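Local coordinates for SLH domain-containing protein (PDB 4OJU) that is of unknown function but, as the leucine-rich-repeat part of a longer protein that also carries SLH domains, may bind other proteins, at the interface of chains A and B and the interface of chains A and C. Numbering follows the deposited sequence. Chains: chain A/B/C, hypothetical leucine rich repeat protein.

Contact 1: the interface of chains A and B. Residues chain A 61, 64, 82-83, 87, 106, 132; chain B 61, 64-65, 83, 87.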
loop_
_atom_site.group_PDB
_atom_site.type_symbol
_atom_site.label_atom_id
_atom_site.label_comp_id
_atom_site.label_asym_id
_atom_site.label_seq_id
_atom_site.Cartn_x
_atom_site.Cartn_y
_atom_site.Cartn_z
ATOM N N LYS A 61 -13.944 8.461 -13.332
ATOM C CA LYS A 61 -12.860 8.596 -14.316
ATOM C C LYS A 61 -12.869 9.917 -15.105
ATOM O O LYS A 61 -12.216 9.964 -16.146
ATOM C CB LYS A 61 -12.913 7.421 -15.337
ATOM C CG LYS A 61 -12.666 6.041 -14.747
ATOM C CD LYS A 61 -12.952 4.947 -15.776
ATOM C CE LYS A 61 -12.429 3.610 -15.302
ATOM N NZ LYS A 61 -12.592 2.526 -16.308
ATOM N N GLU A 64 -9.273 10.900 -15.445
ATOM C CA GLU A 64 -8.376 9.746 -15.491
ATOM C C GLU A 64 -7.241 9.936 -16.474
ATOM O O GLU A 64 -7.496 10.269 -17.631
ATOM C CB GLU A 64 -9.171 8.485 -15.887
ATOM C CG GLU A 64 -8.387 7.192 -15.803
ATOM C CD GLU A 64 -8.955 6.004 -16.558
ATOM O OE1 GLU A 64 -9.843 6.210 -17.421
ATOM O OE2 GLU A 64 -8.405 4.892 -16.385
ATOM N N ARG A 82 -15.658 7.450 -8.483
ATOM C CA ARG A 82 -14.661 6.391 -8.552
ATOM C C ARG A 82 -13.582 6.721 -9.596
ATOM O O ARG A 82 -13.917 7.094 -10.713
ATOM C CB ARG A 82 -15.373 5.072 -8.897
ATOM C CG ARG A 82 -14.429 3.904 -9.134
ATOM C CD ARG A 82 -15.200 2.625 -9.429
ATOM N NE ARG A 82 -14.254 1.534 -9.693
ATOM C CZ ARG A 82 -13.858 1.173 -10.909
ATOM N NH1 ARG A 82 -14.349 1.780 -11.985
ATOM N NH2 ARG A 82 -12.981 0.189 -11.062
ATOM N N LEU A 83 -12.292 6.621 -9.229
ATOM C CA LEU A 83 -11.174 6.893 -10.149
ATOM C C LEU A 83 -11.271 8.278 -10.823
ATOM O O LEU A 83 -10.691 8.450 -11.874
ATOM C CB LEU A 83 -11.118 5.783 -11.240
ATOM C CG LEU A 83 -10.764 4.391 -10.763
ATOM C CD1 LEU A 83 -11.068 3.342 -11.821
ATOM C CD2 LEU A 83 -9.286 4.298 -10.429
ATOM N N TYR A 87 -4.481 8.034 -11.806
ATOM C CA TYR A 87 -3.345 7.948 -12.730
ATOM C C TYR A 87 -2.951 9.321 -13.289
ATOM O O TYR A 87 -2.412 9.410 -14.394
ATOM C CB TYR A 87 -3.607 6.917 -13.861
ATOM C CG TYR A 87 -4.094 5.592 -13.317
ATOM C CD1 TYR A 87 -3.230 4.730 -12.646
ATOM C CD2 TYR A 87 -5.431 5.224 -13.421
ATOM C CE1 TYR A 87 -3.688 3.540 -12.079
ATOM C CE2 TYR A 87 -5.895 4.024 -12.879
ATOM C CZ TYR A 87 -5.025 3.195 -12.193
ATOM O OH TYR A 87 -5.478 2.013 -11.663
ATOM N N LEU A 106 -10.814 4.905 -4.915
ATOM C CA LEU A 106 -9.685 5.155 -5.792
ATOM C C LEU A 106 -9.753 6.517 -6.521
ATOM O O LEU A 106 -9.132 6.675 -7.578
ATOM C CB LEU A 106 -9.602 4.003 -6.819
ATOM C CG LEU A 106 -9.518 2.577 -6.277
ATOM C CD1 LEU A 106 -9.677 1.555 -7.416
ATOM C CD2 LEU A 106 -8.206 2.373 -5.587
ATOM N N TRP A 132 -2.165 3.119 -4.127
ATOM C CA TRP A 132 -1.037 3.167 -5.080
ATOM C C TRP A 132 -0.447 4.573 -5.246
ATOM O O TRP A 132 0.507 4.732 -6.005
ATOM C CB TRP A 132 -1.407 2.586 -6.482
ATOM C CG TRP A 132 -2.104 1.259 -6.430
ATOM C CD1 TRP A 132 -1.659 0.122 -5.827
ATOM C CD2 TRP A 132 -3.409 0.957 -6.947
ATOM N NE1 TRP A 132 -2.603 -0.875 -5.945
ATOM C CE2 TRP A 132 -3.680 -0.394 -6.638
ATOM C CE3 TRP A 132 -4.367 1.693 -7.671
ATOM C CZ2 TRP A 132 -4.888 -1.015 -6.982
ATOM C CZ3 TRP A 132 -5.537 1.057 -8.065
ATOM C CH2 TRP A 132 -5.796 -0.277 -7.703
ATOM N N LYS B 61 -5.101 -2.791 -20.153
ATOM C CA LYS B 61 -6.524 -2.860 -19.763
ATOM C C LYS B 61 -7.344 -3.918 -20.523
ATOM O O LYS B 61 -8.568 -3.800 -20.548
ATOM C CB LYS B 61 -7.196 -1.482 -19.959
ATOM C CG LYS B 61 -6.653 -0.382 -19.042
ATOM C CD LYS B 61 -7.215 0.981 -19.462
ATOM C CE LYS B 61 -6.920 2.025 -18.417
ATOM N NZ LYS B 61 -7.522 3.347 -18.746
ATOM N N GLU B 64 -9.752 -5.373 -18.059
ATOM C CA GLU B 64 -10.165 -4.416 -17.027
ATOM C C GLU B 64 -11.634 -4.575 -16.627
ATOM O O GLU B 64 -12.505 -4.602 -17.498
ATOM C CB GLU B 64 -9.896 -2.981 -17.524
ATOM C CG GLU B 64 -10.124 -1.897 -16.491
ATOM C CD GLU B 64 -10.315 -0.485 -17.030
ATOM O OE1 GLU B 64 -10.531 -0.324 -18.253
ATOM O OE2 GLU B 64 -10.378 0.449 -16.202
ATOM N N GLU B 65 -11.897 -4.700 -15.303
ATOM C CA GLU B 65 -13.229 -4.788 -14.691
ATOM C C GLU B 65 -14.074 -5.957 -15.238
ATOM O O GLU B 65 -15.296 -5.858 -15.276
ATOM C CB GLU B 65 -14.006 -3.443 -14.862
ATOM C CG GLU B 65 -13.405 -2.270 -14.097
ATOM C CD GLU B 65 -13.763 -0.841 -14.486
ATOM O OE1 GLU B 65 -14.858 -0.635 -15.063
ATOM O OE2 GLU B 65 -12.968 0.081 -14.176
ATOM N N LEU B 83 -2.242 -2.375 -16.245
ATOM C CA LEU B 83 -3.644 -2.581 -15.846
ATOM C C LEU B 83 -4.366 -3.662 -16.657
ATOM O O LEU B 83 -5.597 -3.610 -16.750
ATOM C CB LEU B 83 -4.426 -1.255 -15.994
ATOM C CG LEU B 83 -3.979 -0.105 -15.055
ATOM C CD1 LEU B 83 -4.645 1.197 -15.494
ATOM C CD2 LEU B 83 -4.355 -0.378 -13.587
ATOM N N TYR B 87 -8.956 -4.441 -11.612
ATOM C CA TYR B 87 -10.306 -4.459 -11.035
ATOM C C TYR B 87 -11.096 -5.728 -11.409
ATOM O O TYR B 87 -12.323 -5.700 -11.496
ATOM C CB TYR B 87 -11.103 -3.174 -11.394
ATOM C CG TYR B 87 -10.253 -1.956 -11.705
ATOM C CD1 TYR B 87 -9.515 -1.319 -10.712
ATOM C CD2 TYR B 87 -10.232 -1.409 -12.984
ATOM C CE1 TYR B 87 -8.725 -0.203 -11.002
ATOM C CE2 TYR B 87 -9.454 -0.293 -13.282
ATOM C CZ TYR B 87 -8.715 0.317 -12.285
ATOM O OH TYR B 87 -7.978 1.439 -12.593
HETATM O O HOH W 1 -8.810 2.487 -14.887
#
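A:Tyr87 meets B:Tyr87, and A:Lys61 meets B:Glu65, from loop positions whose backbones all adopt left-handed helical torsions (A:Lys61 phi/psi 55/21°), whereas A:Glu64, B:Glu64 and A:Arg82 take polyproline-like torsions. The two tyrosines meet tip to tip in a hydrogen bond, phenol OH of A:Tyr87 to OH of B:Tyr87 at 2.7 Å, donor undecided, the B hydroxyl lying at the edge of the A ring. Each tyrosine tip also touches the partner's leucine: B:Leu83 CD1 sits over the rim of one face of the A:Tyr87 ring, and A:Leu83 CD1 is 3.9 Å from B:Tyr87 CZ. A:Arg82, its chain extended from CG to NE with CG anti to the backbone N (chi1 174°), brings NH1 and NH2 end-on to one carboxylate oxygen, B:Glu65 OE2, each at 3.1 Å. That oxygen lies in the guanidinium plane but is met from well above its own carboxylate plane. The same NH2 points, guanidinium edge-on, at the B:Tyr87 face near CG, 3.8 Å from the ring centroid, a cation-pi contact. Lysine and glutamate tips also pair reciprocally as salt bridges: A:Lys61 NZ bonds B:Glu64 OE2 at 3.0 Å on the syn side but tilted well out of the carboxylate plane, and B:Lys61 NZ meets A:Glu64 OE2 from above. Water 1 bridges both Glu64 OE2 atoms and the B:Tyr87 hydroxyl, which may ease carboxylate repulsion. The patch is built mainly from repeat loops between strands 52-58 and 70-72 and between strands 79-80 and 93-95.

Contact 2: the interface of chains A and B. Residues chain A 131-132; chain B 110, 112, 131-134.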
loop_
_atom_site.group_PDB
_atom_site.type_symbol
_atom_site.label_atom_id
_atom_site.label_comp_id
_atom_site.label_asym_id
_atom_site.label_seq_id
_atom_site.Cartn_x
_atom_site.Cartn_y
_atom_site.Cartn_z
ATOM N N ARG A 131 -5.130 4.667 -2.879
ATOM C CA ARG A 131 -4.408 3.425 -3.177
ATOM C C ARG A 131 -3.403 3.640 -4.306
ATOM O O ARG A 131 -3.734 4.311 -5.289
ATOM C CB ARG A 131 -5.380 2.299 -3.554
ATOM C CG ARG A 131 -4.750 0.898 -3.461
ATOM C CD ARG A 131 -5.835 -0.148 -3.549
ATOM N NE ARG A 131 -5.295 -1.506 -3.575
ATOM C CZ ARG A 131 -6.039 -2.604 -3.705
ATOM N NH1 ARG A 131 -7.358 -2.513 -3.779
ATOM N NH2 ARG A 131 -5.469 -3.797 -3.741
ATOM N N TRP A 132 -2.165 3.119 -4.127
ATOM C CA TRP A 132 -1.037 3.167 -5.080
ATOM C C TRP A 132 -0.447 4.573 -5.246
ATOM O O TRP A 132 0.507 4.732 -6.005
ATOM C CB TRP A 132 -1.407 2.586 -6.482
ATOM C CG TRP A 132 -2.104 1.259 -6.430
ATOM C CD1 TRP A 132 -1.659 0.122 -5.827
ATOM C CD2 TRP A 132 -3.409 0.957 -6.947
ATOM N NE1 TRP A 132 -2.603 -0.875 -5.945
ATOM C CE2 TRP A 132 -3.680 -0.394 -6.638
ATOM C CE3 TRP A 132 -4.367 1.693 -7.671
ATOM C CZ2 TRP A 132 -4.888 -1.015 -6.982
ATOM C CZ3 TRP A 132 -5.537 1.057 -8.065
ATOM C CH2 TRP A 132 -5.796 -0.277 -7.703
ATOM N N SER B 110 -5.945 -4.167 -7.789
ATOM C CA SER B 110 -7.228 -4.396 -7.113
ATOM C C SER B 110 -7.847 -5.769 -7.489
ATOM O O SER B 110 -9.070 -5.900 -7.553
ATOM C CB SER B 110 -8.205 -3.249 -7.415
ATOM O OG SER B 110 -9.388 -3.423 -6.660
ATOM N N ASP B 112 -8.356 -8.206 -5.692
ATOM C CA ASP B 112 -8.353 -8.448 -4.263
ATOM C C ASP B 112 -8.891 -9.826 -3.840
ATOM O O ASP B 112 -8.801 -10.158 -2.668
ATOM C CB ASP B 112 -9.055 -7.296 -3.539
ATOM C CG ASP B 112 -8.292 -5.974 -3.709
ATOM O OD1 ASP B 112 -7.037 -5.997 -3.688
ATOM O OD2 ASP B 112 -8.940 -4.932 -3.841
ATOM N N ARG B 131 1.513 -4.864 -4.650
ATOM C CA ARG B 131 0.618 -3.700 -4.820
ATOM C C ARG B 131 -0.738 -4.109 -5.378
ATOM O O ARG B 131 -1.706 -3.362 -5.291
ATOM C CB ARG B 131 1.223 -2.692 -5.815
ATOM C CG ARG B 131 2.563 -2.080 -5.458
ATOM C CD ARG B 131 3.009 -1.277 -6.682
ATOM N NE ARG B 131 2.449 0.076 -6.656
ATOM C CZ ARG B 131 2.420 0.913 -7.686
ATOM N NH1 ARG B 131 2.868 0.531 -8.878
ATOM N NH2 ARG B 131 1.924 2.133 -7.538
ATOM N N TRP B 132 -0.783 -5.248 -6.024
ATOM C CA TRP B 132 -1.937 -5.713 -6.776
ATOM C C TRP B 132 -3.155 -6.080 -5.944
ATOM O O TRP B 132 -4.258 -5.639 -6.258
ATOM C CB TRP B 132 -1.531 -6.910 -7.622
ATOM C CG TRP B 132 -0.441 -6.608 -8.619
ATOM C CD1 TRP B 132 -0.018 -5.377 -9.041
ATOM C CD2 TRP B 132 0.413 -7.565 -9.249
ATOM N NE1 TRP B 132 1.022 -5.514 -9.937
ATOM C CE2 TRP B 132 1.302 -6.850 -10.087
ATOM C CE3 TRP B 132 0.530 -8.965 -9.174
ATOM C CZ2 TRP B 132 2.300 -7.489 -10.838
ATOM C CZ3 TRP B 132 1.469 -9.599 -9.979
ATOM C CH2 TRP B 132 2.373 -8.861 -10.754
ATOM N N SER B 133 -2.956 -6.885 -4.901
ATOM C CA SER B 133 -4.043 -7.438 -4.127
ATOM C C SER B 133 -3.815 -7.279 -2.657
ATOM O O SER B 133 -2.722 -7.567 -2.180
ATOM C CB SER B 133 -4.171 -8.918 -4.472
ATOM O OG SER B 133 -4.986 -9.625 -3.546
ATOM N N ASN B 134 -4.870 -6.875 -1.937
ATOM C CA ASN B 134 -4.949 -6.724 -0.488
ATOM C C ASN B 134 -4.912 -8.070 0.211
ATOM O O ASN B 134 -4.791 -8.129 1.418
ATOM C CB ASN B 134 -6.275 -6.027 -0.125
ATOM C CG ASN B 134 -6.266 -4.537 -0.338
ATOM O OD1 ASN B 134 -5.220 -3.885 -0.308
ATOM N ND2 ASN B 134 -7.443 -3.966 -0.542
HETATM O O HOH W 2 -2.332 -1.687 -2.702
#
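A:Arg131 and B:Asp112 form the charged centre of this patch, a salt bridge made tip to tip with the guanidinium and carboxylate nearly coplanar. NH1 of A:Arg131 reaches OD2 of B:Asp112 at 2.9 Å. NH2 of A:Arg131 reaches OD1 of B:Asp112 at 2.7 Å, and both bonds are almost straight, each on a syn lone pair. The arginine chain is extended from CG to NE, with CG anti to the backbone N (chi1 -163°), which carries the guanidinium across to chain B. Second-shell bonds steady the carboxylate: the backbone N of B:Asn134 donates to OD1 at 2.9 Å, and B:Ser110 OG approaches OD2 from above its plane. Among the neutral hydrogen bonds, the indole NE1 of A:Trp132 donates to the carbonyl O of B:Arg131 at 2.7 Å, an oxygen close to the indole plane; water 2 links that same carbonyl to A:Arg131 NE. Stacking completes the grip. The B:Asn134 amide lies parallel over one guanidinium face, while A:Trp132 CZ2 covers the rim of the other, and B:Ser110 CB abuts the indole edge. B:Asp112 is also a magnesium-binding residue; no magnesium is bound to it here and the arginine engages its carboxylate instead, so the two uses may exclude each other, and the patch ties chain A to chain B in the deposited assembly.

Contact 3: the interface of chains A and C. Residues chain A 125-129; chain C 130, 137-139.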
loop_
_atom_site.group_PDB
_atom_site.type_symbol
_atom_site.label_atom_id
_atom_site.label_comp_id
_atom_site.label_asym_id
_atom_site.label_seq_id
_atom_site.Cartn_x
_atom_site.Cartn_y
_atom_site.Cartn_z
ATOM N N LYS A 125 -17.306 10.309 4.632
ATOM C CA LYS A 125 -16.894 8.970 4.249
ATOM C C LYS A 125 -15.918 9.001 3.079
ATOM O O LYS A 125 -16.135 9.701 2.088
ATOM C CB LYS A 125 -18.181 8.198 3.837
ATOM C CG LYS A 125 -18.049 6.729 3.521
ATOM C CD LYS A 125 -19.419 6.175 3.107
ATOM C CE LYS A 125 -19.328 4.863 2.375
ATOM N NZ LYS A 125 -20.635 4.486 1.775
HETATM N N MSE A 126 -14.890 8.147 3.183
HETATM C CA MSE A 126 -13.870 7.935 2.150
HETATM C C MSE A 126 -13.681 6.452 1.903
HETATM O O MSE A 126 -13.404 5.736 2.863
HETATM C CB MSE A 126 -12.513 8.543 2.569
HETATM C CG MSE A 126 -12.551 10.055 2.758
HETATM SE SE MSE A 126 -10.738 10.711 3.084
HETATM C CE MSE A 126 -10.116 9.563 4.532
ATOM N N ASP A 127 -13.853 5.991 0.640
ATOM C CA ASP A 127 -13.582 4.597 0.204
ATOM C C ASP A 127 -12.186 4.607 -0.429
ATOM O O ASP A 127 -12.046 5.254 -1.455
ATOM C CB ASP A 127 -14.660 4.138 -0.805
ATOM C CG ASP A 127 -16.095 4.277 -0.325
ATOM O OD1 ASP A 127 -16.296 4.531 0.862
ATOM O OD2 ASP A 127 -17.010 4.152 -1.154
ATOM N N ASN A 128 -11.132 4.010 0.224
ATOM C CA ASN A 128 -9.680 4.066 -0.144
ATOM C C ASN A 128 -9.398 4.864 -1.444
ATOM O O ASN A 128 -9.223 4.302 -2.527
ATOM C CB ASN A 128 -8.994 2.704 -0.199
ATOM C CG ASN A 128 -7.475 2.818 -0.231
ATOM O OD1 ASN A 128 -6.880 3.914 -0.250
ATOM N ND2 ASN A 128 -6.808 1.700 -0.202
ATOM N N PRO A 129 -9.370 6.205 -1.336
ATOM C CA PRO A 129 -9.166 7.026 -2.539
ATOM C C PRO A 129 -7.703 7.148 -2.948
ATOM O O PRO A 129 -7.442 7.639 -4.026
ATOM C CB PRO A 129 -9.690 8.414 -2.104
ATOM C CG PRO A 129 -10.433 8.164 -0.759
ATOM C CD PRO A 129 -9.641 7.058 -0.159
ATOM N N PHE C 130 -5.601 4.205 5.253
ATOM C CA PHE C 130 -5.746 3.019 4.420
ATOM C C PHE C 130 -4.434 2.220 4.343
ATOM O O PHE C 130 -4.457 1.081 3.899
ATOM C CB PHE C 130 -6.260 3.409 3.018
ATOM C CG PHE C 130 -7.631 4.046 3.106
ATOM C CD1 PHE C 130 -8.771 3.262 3.266
ATOM C CD2 PHE C 130 -7.776 5.430 3.071
ATOM C CE1 PHE C 130 -10.046 3.852 3.344
ATOM C CE2 PHE C 130 -9.045 6.024 3.211
ATOM C CZ PHE C 130 -10.168 5.232 3.320
ATOM N N ASP C 137 -11.760 -0.887 4.084
ATOM C CA ASP C 137 -12.260 -0.367 2.807
ATOM C C ASP C 137 -12.713 1.086 2.877
ATOM O O ASP C 137 -12.586 1.810 1.881
ATOM C CB ASP C 137 -13.453 -1.202 2.338
ATOM C CG ASP C 137 -13.102 -2.630 1.931
ATOM O OD1 ASP C 137 -11.896 -2.919 1.750
ATOM O OD2 ASP C 137 -14.033 -3.436 1.744
ATOM N N THR C 138 -13.290 1.480 4.019
ATOM C CA THR C 138 -13.869 2.807 4.222
ATOM C C THR C 138 -13.480 3.394 5.583
ATOM O O THR C 138 -13.438 2.678 6.590
ATOM C CB THR C 138 -15.405 2.678 4.079
ATOM O OG1 THR C 138 -15.695 2.175 2.782
ATOM C CG2 THR C 138 -16.152 3.983 4.295
ATOM N N VAL C 139 -13.245 4.720 5.608
ATOM C CA VAL C 139 -12.937 5.476 6.804
ATOM C C VAL C 139 -14.076 6.490 6.968
ATOM O O VAL C 139 -14.441 7.157 5.992
ATOM C CB VAL C 139 -11.537 6.145 6.740
ATOM C CG1 VAL C 139 -11.324 7.108 7.908
ATOM C CG2 VAL C 139 -10.441 5.085 6.725
#
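The ring of C:Phe130 carries the backbone of A:Asn128 on one face: CA stands over the ring centre, 3.5 Å from the centroid, in a CH-pi contact. On that face the A:Asn128 amide also stacks, 5° from parallel, and slides past the phenylalanine in the opposite direction; with CG anti to the backbone N (chi1 -166°), the amide is carried back over CG and CB of C:Phe130, OD1 lying 3.4 Å from CG. Toward the far end of the ring, A:Pro129 CD approaches CE2 at 3.6 Å, and the methyl CE of the selenomethionine A:Met126, its chain bent at chi3, comes near the same carbon. Beside the ring, strand 125-127 of chain A pairs antiparallel with strand 138-141 of chain C. A:Met126 and C:Val139 exchange two backbone hydrogen bonds, N to O at 3.0 Å from A:Met126 and at 2.9 Å from C:Val139. Just past the strand, A:Asn128 N donates to C:Asp137 O at 3.1 Å. The pairing extends a sheet across the chain boundary, though it may not persist in solution. Within the paired strands, A:Asp127 bridges C:Thr138, and their side chains lie alongside, pointing the same way; the threonine hydroxyl OG1 donates to A:Asp127 OD1 at 3.1 Å from above the carboxylate plane.

Contacts 1 and 2 belong to the same two-fold A/B interface: their C-alpha centres lie about 11 Å apart and A:Trp132 takes part in both, touching the B:Tyr87 ring only loosely in contact 1. Contact 3 joins chain A to chain C through a second two-fold interface, its C-alpha centre about 14 Å from that of contact 2 and about 16 Å from that of contact 1. Neighbouring residues of one stretch serve different partners, A:Asn128 and A:Pro129 facing chain C and A:Arg131 and A:Trp132 facing chain B. Two such interfaces on one chain could build the deposited tetramer, although its biological relevance is not established by the coordinates.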